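Local structure of mandelate racemase/muconate lactonizing enzyme/Enolase superfamily (Rhodobacter sphaeroides, 2HZG) at residues I106-W111 with P360-Q365; E228-G233 with A239-R244; L265-R270 with Q295-T300. The protein belongs to the enolase superfamily, joining an N-terminal domain of that family to a TIM-barrel domain that carries a metal site. All coordinates share one frame; numbering follows the deposited sequence.

Contact 1. Residues I106-W111 with P360-Q365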
# COMPACT_ATOMS: atom_id res chain seq x y z
N ILE A 106 -15.63 -0.40 6.32
CA ILE A 106 -16.61 -1.50 6.23
C ILE A 106 -16.52 -2.39 7.46
O ILE A 106 -17.52 -2.68 8.08
CB ILE A 106 -16.39 -2.36 4.96
CG1 ILE A 106 -16.74 -1.54 3.72
CG2 ILE A 106 -17.21 -3.71 5.01
CD1 ILE A 106 -16.14 -2.06 2.44
N GLU A 107 -15.30 -2.79 7.80
CA GLU A 107 -15.05 -3.71 8.90
C GLU A 107 -15.51 -3.11 10.25
O GLU A 107 -16.18 -3.77 11.04
CB GLU A 107 -13.56 -4.12 8.89
CG GLU A 107 -13.18 -5.33 9.77
CD GLU A 107 -12.88 -4.94 11.22
OE1 GLU A 107 -13.15 -3.77 11.65
OE2 GLU A 107 -12.34 -5.80 11.94
N MET A 108 -15.15 -1.85 10.51
CA MET A 108 -15.60 -1.23 11.75
C MET A 108 -17.13 -1.06 11.78
O MET A 108 -17.72 -1.18 12.86
CB MET A 108 -14.86 0.09 12.05
CG MET A 108 -15.28 1.28 11.26
SD MET A 108 -14.46 2.82 11.79
CE MET A 108 -12.75 2.37 11.43
N ALA A 109 -17.76 -0.82 10.62
CA ALA A 109 -19.23 -0.74 10.52
C ALA A 109 -19.90 -2.07 10.86
O ALA A 109 -21.02 -2.09 11.37
CB ALA A 109 -19.67 -0.26 9.11
N LEU A 110 -19.20 -3.17 10.58
CA LEU A 110 -19.66 -4.51 10.97
C LEU A 110 -19.66 -4.73 12.47
O LEU A 110 -20.62 -5.28 13.02
CB LEU A 110 -18.84 -5.62 10.26
CG LEU A 110 -18.85 -5.59 8.74
CD1 LEU A 110 -18.16 -6.85 8.20
CD2 LEU A 110 -20.29 -5.47 8.25
N TRP A 111 -18.60 -4.28 13.14
CA TRP A 111 -18.58 -4.27 14.60
C TRP A 111 -19.67 -3.39 15.20
O TRP A 111 -20.31 -3.80 16.17
CB TRP A 111 -17.22 -3.81 15.11
CG TRP A 111 -16.13 -4.80 14.80
CD1 TRP A 111 -15.20 -4.70 13.82
CD2 TRP A 111 -15.88 -6.04 15.47
NE1 TRP A 111 -14.36 -5.79 13.85
CE2 TRP A 111 -14.77 -6.64 14.84
CE3 TRP A 111 -16.50 -6.71 16.54
CZ2 TRP A 111 -14.26 -7.87 15.25
CZ3 TRP A 111 -16.00 -7.93 16.94
CH2 TRP A 111 -14.88 -8.50 16.31
N PRO A 360 -23.70 0.48 22.85
CA PRO A 360 -23.61 -0.58 21.82
C PRO A 360 -22.84 -0.20 20.55
O PRO A 360 -22.90 0.95 20.10
CB PRO A 360 -25.09 -0.83 21.46
CG PRO A 360 -25.85 -0.42 22.70
CD PRO A 360 -25.11 0.83 23.13
N GLY A 361 -22.17 -1.20 19.97
CA GLY A 361 -21.32 -0.98 18.79
C GLY A 361 -20.23 0.03 19.10
O GLY A 361 -19.57 -0.04 20.13
N LEU A 362 -20.05 0.98 18.19
CA LEU A 362 -19.10 2.07 18.39
C LEU A 362 -19.65 3.15 19.34
O LEU A 362 -18.93 4.08 19.69
CB LEU A 362 -18.67 2.66 17.04
CG LEU A 362 -17.88 1.67 16.14
CD1 LEU A 362 -17.54 2.25 14.75
CD2 LEU A 362 -16.60 1.19 16.84
N GLY A 363 -20.93 3.03 19.71
CA GLY A 363 -21.48 3.80 20.83
C GLY A 363 -21.82 5.25 20.51
O GLY A 363 -22.07 6.04 21.43
N LEU A 364 -21.87 5.59 19.23
CA LEU A 364 -22.17 6.94 18.76
C LEU A 364 -23.03 6.88 17.53
O LEU A 364 -22.94 5.94 16.73
CB LEU A 364 -20.89 7.74 18.46
CG LEU A 364 -19.94 7.94 19.64
CD1 LEU A 364 -18.57 8.36 19.15
CD2 LEU A 364 -20.50 8.96 20.68
N GLN A 365 -23.87 7.90 17.37
CA GLN A 365 -24.80 7.95 16.26
C GLN A 365 -24.21 8.87 15.18
O GLN A 365 -23.76 9.99 15.49
CB GLN A 365 -26.14 8.50 16.77
CG GLN A 365 -27.36 8.22 15.89
CD GLN A 365 -27.93 6.81 16.04
OE1 GLN A 365 -28.82 6.43 15.28
NE2 GLN A 365 -27.40 6.01 16.97
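Met108 and Trp111, about one turn apart on helix 99-118, are the residues that meet Leu362 and Gly361 of the loop. Just before the first of them, Glu107 makes no contact with the loop and sends its carboxylate to the indole of Trp111. The bond from Trp111 NE1 to Glu107 OE2 is 2.8 Å long and nearly straight at 164°. The oxygen lies in the plane of the indole, whereas the N-H comes down on the carboxylate from well above its plane. Backbone N-H groups of Leu284 and Gly285, at the start of helix 284-297, bind the two oxygens of Glu107 as well, so three hydrogen bonds hold the carboxylate, and its negative charge would probably be favoured at that helix end.

Met108 meets Leu362 with its backbone O and the base of its side chain: Leu362 CD1 stands 3.9 Å from Met108 O, and the apolar contact proper is the 4.3 Å from Leu362 CD1 to Met108 CG. Beyond CG the thioether bends off towards Ala314 and Leu284, so Leu362 meets the root of the side chain. This is where a helix of the N-terminal domain packs against the barrel domain, whose late loop makes a type II' turn from Pro360 to Gly363, closed by a weak bond from Gly363 N to Pro360 O. Gly361 takes the positive-phi corner (phi 59°), and Leu362 follows it with its side chain directed at the helix.

Trp111 touches the turn through its backbone, with its carbonyl O 4.0 Å from Gly361 CA. Its ring swings off to Ile82 and Pro79 of helix 79-92. One residue on, Asp112 OD1 accepts a hydrogen bond from Leu362 N, while Leu362 O is bound by Ser313 OG.

Contact 2. Residues E228-G233 with A239-R244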
# COMPACT_ATOMS: atom_id res chain seq x y z
N GLU A 228 6.72 9.44 13.67
CA GLU A 228 6.90 9.37 12.21
C GLU A 228 8.10 10.17 11.69
O GLU A 228 7.92 11.02 10.81
CB GLU A 228 5.62 9.85 11.49
CG GLU A 228 4.44 8.88 11.59
CD GLU A 228 3.69 8.76 10.27
OE1 GLU A 228 3.80 7.66 9.62
OE2 GLU A 228 3.03 9.76 9.86
N PRO A 229 9.31 9.92 12.22
CA PRO A 229 10.44 10.72 11.68
C PRO A 229 10.70 10.47 10.18
O PRO A 229 11.21 11.35 9.50
CB PRO A 229 11.66 10.26 12.52
CG PRO A 229 11.24 8.88 13.05
CD PRO A 229 9.75 8.95 13.26
N PHE A 230 10.36 9.28 9.69
CA PHE A 230 10.77 8.82 8.36
C PHE A 230 9.63 8.23 7.54
O PHE A 230 8.52 8.03 8.08
CB PHE A 230 11.86 7.75 8.51
CG PHE A 230 13.06 8.20 9.31
CD1 PHE A 230 13.91 9.22 8.83
CD2 PHE A 230 13.34 7.61 10.54
CE1 PHE A 230 15.02 9.63 9.58
CE2 PHE A 230 14.45 8.01 11.30
CZ PHE A 230 15.29 9.02 10.82
N ASP A 231 9.89 7.93 6.26
CA ASP A 231 9.00 7.08 5.44
C ASP A 231 8.50 5.95 6.32
O ASP A 231 9.29 5.37 7.07
CB ASP A 231 9.74 6.38 4.28
CG ASP A 231 10.23 7.32 3.19
OD1 ASP A 231 9.91 8.53 3.19
OD2 ASP A 231 10.93 6.80 2.29
N ALA A 232 7.23 5.58 6.18
CA ALA A 232 6.63 4.50 6.99
C ALA A 232 7.38 3.17 6.91
O ALA A 232 7.53 2.45 7.92
CB ALA A 232 5.16 4.31 6.62
N GLY A 233 7.87 2.83 5.72
CA GLY A 233 8.62 1.59 5.53
C GLY A 233 10.09 1.63 5.89
O GLY A 233 10.75 0.58 5.89
N ALA A 239 15.33 2.51 13.42
CA ALA A 239 16.23 1.83 14.34
C ALA A 239 17.52 2.63 14.54
O ALA A 239 18.00 2.76 15.66
CB ALA A 239 16.55 0.38 13.83
N ALA A 240 18.09 3.15 13.45
CA ALA A 240 19.30 4.00 13.56
C ALA A 240 19.06 5.22 14.46
O ALA A 240 19.87 5.52 15.34
CB ALA A 240 19.79 4.43 12.17
N LEU A 241 17.95 5.92 14.25
CA LEU A 241 17.60 7.08 15.06
C LEU A 241 17.44 6.72 16.54
O LEU A 241 17.95 7.43 17.42
CB LEU A 241 16.32 7.74 14.53
CG LEU A 241 16.00 9.14 15.09
CD1 LEU A 241 17.11 10.14 14.73
CD2 LEU A 241 14.65 9.64 14.56
N ALA A 242 16.72 5.63 16.81
CA ALA A 242 16.49 5.16 18.16
C ALA A 242 17.78 4.76 18.88
O ALA A 242 17.82 4.75 20.10
CB ALA A 242 15.51 3.99 18.15
N GLY A 243 18.83 4.41 18.13
CA GLY A 243 20.10 3.98 18.73
C GLY A 243 21.07 5.11 19.06
O GLY A 243 22.17 4.86 19.53
N ARG A 244 20.68 6.36 18.80
CA ARG A 244 21.55 7.50 19.06
C ARG A 244 21.59 7.92 20.53
O ARG A 244 22.31 8.84 20.88
CB ARG A 244 21.17 8.68 18.17
CG ARG A 244 21.12 8.33 16.70
CD ARG A 244 22.51 8.05 16.14
NE ARG A 244 22.99 9.27 15.54
CZ ARG A 244 23.16 9.46 14.24
NH1 ARG A 244 22.95 8.47 13.37
NH2 ARG A 244 23.59 10.63 13.81
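Leu241 reaches from helix 235-242 into the angle between Pro229 and Phe230, and one methyl does most of the touching. Its CD2 lies 3.7 Å from Pro229 CB and, on the other residue, 3.7 Å from Phe230 CE2, approaching the ring obliquely. Lower on the same side chain, Leu241 CB sits in the ring plane at the edge of Phe230, also 3.7 Å from CE2. CG is anti to the backbone N (chi1 -167°) and CD2 in turn is anti to CA, so this methyl forms the far end of the side chain and meets both partners. The two loop residues also pack on each other, Pro229 CB lying over one face of the phenyl ring towards its rim. All three side chains are buried, and Ala211 and Ile250 add to the apolar surroundings of Leu241.

Away from this knot the segments part company. Asp231, Ala232 and Gly233 are partly exposed; His260 of the second subunit bonds to Asp231 OD2 and His264 of that subunit to Gly233 O. At the far end, Gly243 and Arg244 face solvent, the arginine forming a salt bridge with Glu209.

Strand 225-227, this loop and helix 235-242 form one beta-alpha unit of the TIM barrel, and the loop leaves the strand directly after Glu227, a ligand of a bound sodium ion.

Contact 3. Residues L265-R270 with Q295-T300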
# COMPACT_ATOMS: atom_id res chain seq x y z
N LEU A 265 7.46 -2.58 12.28
CA LEU A 265 7.89 -1.37 12.98
C LEU A 265 8.27 -1.67 14.43
O LEU A 265 9.31 -1.20 14.90
CB LEU A 265 6.82 -0.26 12.91
CG LEU A 265 7.25 1.11 13.43
CD1 LEU A 265 8.40 1.73 12.61
CD2 LEU A 265 6.02 2.01 13.41
N MET A 266 7.45 -2.46 15.13
CA MET A 266 7.82 -2.86 16.51
C MET A 266 9.08 -3.72 16.55
O MET A 266 9.96 -3.48 17.39
CB MET A 266 6.69 -3.58 17.22
CG MET A 266 5.47 -2.69 17.41
SD MET A 266 4.18 -3.51 18.37
CE MET A 266 3.49 -4.63 17.16
N ASP A 267 9.17 -4.69 15.65
CA ASP A 267 10.29 -5.63 15.68
C ASP A 267 11.61 -5.11 15.11
O ASP A 267 12.65 -5.48 15.62
CB ASP A 267 9.91 -6.97 15.03
CG ASP A 267 8.95 -7.76 15.90
OD1 ASP A 267 8.88 -7.49 17.12
OD2 ASP A 267 8.24 -8.62 15.36
N TYR A 268 11.57 -4.27 14.08
CA TYR A 268 12.79 -3.75 13.46
C TYR A 268 13.02 -2.24 13.68
O TYR A 268 14.13 -1.75 13.54
CB TYR A 268 12.79 -4.08 11.97
CG TYR A 268 12.65 -5.57 11.73
CD1 TYR A 268 13.72 -6.43 11.95
CD2 TYR A 268 11.44 -6.13 11.30
CE1 TYR A 268 13.61 -7.79 11.75
CE2 TYR A 268 11.31 -7.51 11.09
CZ TYR A 268 12.42 -8.33 11.32
OH TYR A 268 12.35 -9.69 11.12
N GLY A 269 11.96 -1.49 13.99
CA GLY A 269 12.05 -0.04 14.04
C GLY A 269 12.49 0.51 15.37
O GLY A 269 12.81 1.68 15.47
N ARG A 270 12.46 -0.33 16.42
CA ARG A 270 12.89 0.08 17.77
C ARG A 270 12.02 1.25 18.29
O ARG A 270 12.50 2.15 18.98
CB ARG A 270 14.39 0.47 17.78
CG ARG A 270 15.36 -0.67 17.47
CD ARG A 270 16.81 -0.18 17.66
NE ARG A 270 17.06 0.29 19.03
CZ ARG A 270 18.25 0.67 19.49
NH1 ARG A 270 19.32 0.65 18.69
NH2 ARG A 270 18.38 1.08 20.75
N GLN A 295 1.29 -5.87 23.40
CA GLN A 295 1.28 -6.44 24.76
C GLN A 295 2.36 -7.51 24.93
O GLN A 295 3.10 -7.48 25.92
CB GLN A 295 -0.09 -7.04 25.08
CG GLN A 295 -1.17 -6.01 25.40
CD GLN A 295 -0.98 -5.37 26.76
OE1 GLN A 295 -1.32 -5.96 27.77
NE2 GLN A 295 -0.42 -4.17 26.78
N ALA A 296 2.45 -8.44 23.99
CA ALA A 296 3.48 -9.48 24.04
C ALA A 296 4.91 -8.89 24.09
O ALA A 296 5.81 -9.48 24.72
CB ALA A 296 3.35 -10.41 22.87
N ARG A 297 5.09 -7.73 23.45
CA ARG A 297 6.37 -7.03 23.36
C ARG A 297 6.61 -5.98 24.43
O ARG A 297 7.71 -5.44 24.53
CB ARG A 297 6.49 -6.36 22.00
CG ARG A 297 6.81 -7.29 20.87
CD ARG A 297 6.17 -6.81 19.58
NE ARG A 297 6.47 -7.72 18.47
CZ ARG A 297 5.81 -8.84 18.20
NH1 ARG A 297 6.21 -9.59 17.19
NH2 ARG A 297 4.76 -9.21 18.93
N GLY A 298 5.58 -5.63 25.20
CA GLY A 298 5.73 -4.60 26.21
C GLY A 298 5.87 -3.22 25.59
O GLY A 298 6.46 -2.32 26.19
N ILE A 299 5.32 -3.07 24.39
CA ILE A 299 5.28 -1.78 23.69
C ILE A 299 3.92 -1.11 23.93
O ILE A 299 2.88 -1.73 23.75
CB ILE A 299 5.59 -1.95 22.17
CG1 ILE A 299 7.03 -2.48 21.99
CG2 ILE A 299 5.39 -0.60 21.40
CD1 ILE A 299 7.38 -2.95 20.59
N THR A 300 3.95 0.15 24.34
CA THR A 300 2.73 0.94 24.52
C THR A 300 1.97 1.13 23.22
O THR A 300 2.52 1.58 22.21
CB THR A 300 3.03 2.31 25.14
OG1 THR A 300 3.77 2.13 26.36
CG2 THR A 300 1.71 3.09 25.44
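Arg297 grips Asp267 side-on with two nitrogens, one to each carboxylate oxygen. Arg297 NE donates to Asp267 OD1 at 2.8 Å, and Arg297 NH1 donates to Asp267 OD2 at 2.9 Å along an almost straight path (167°). The second of these uses the syn lone pair; the first also arrives on the syn side but somewhat out of the carboxylate plane, as the two flat groups are turned 28° apart. The arginine chain, bent at chi2 (148°), crosses to the neighbouring helix, and its NH2 donates to Ala293 O.

Beneath the salt bridge, Arg297 CD passes 4.0 Å from Met266 CB, the two side chains crossing at about a right angle. Deeper still, Ile299 CD1 presses on Met266 CB at 3.5 Å, tight for two carbons. Ile299 is brought there by the Schellman motif at Gly298, which ends helix 284-297 and turns the chain into barrel strand 300-303.

Outer charge thus covers inner hydrocarbon between two barrel helices: every guanidinium nitrogen has a hydrogen-bond acceptor, and the arginine's charge is probably largely balanced by Asp267.

Contacts 2 and 3 are neighbours on the barrel, their centres 14 Å apart, and they touch: Ala239 CB packs 3.2 Å from Tyr268 O, and Gly243 CA lies 3.4 Å from Arg270 NH1. Both also border the second subunit, contact 3 by a stack of Tyr268 on Tyr268 of that chain. Contact 1 stands apart, its centre 34 Å from that of contact 2 and 28 Å from that of contact 3, where the N-terminal domain meets the barrel. The metal ligands are Asp199, Glu227 and Glu254, and the side chain of Pro229 in contact 2 is about 10 Å from a sodium ion.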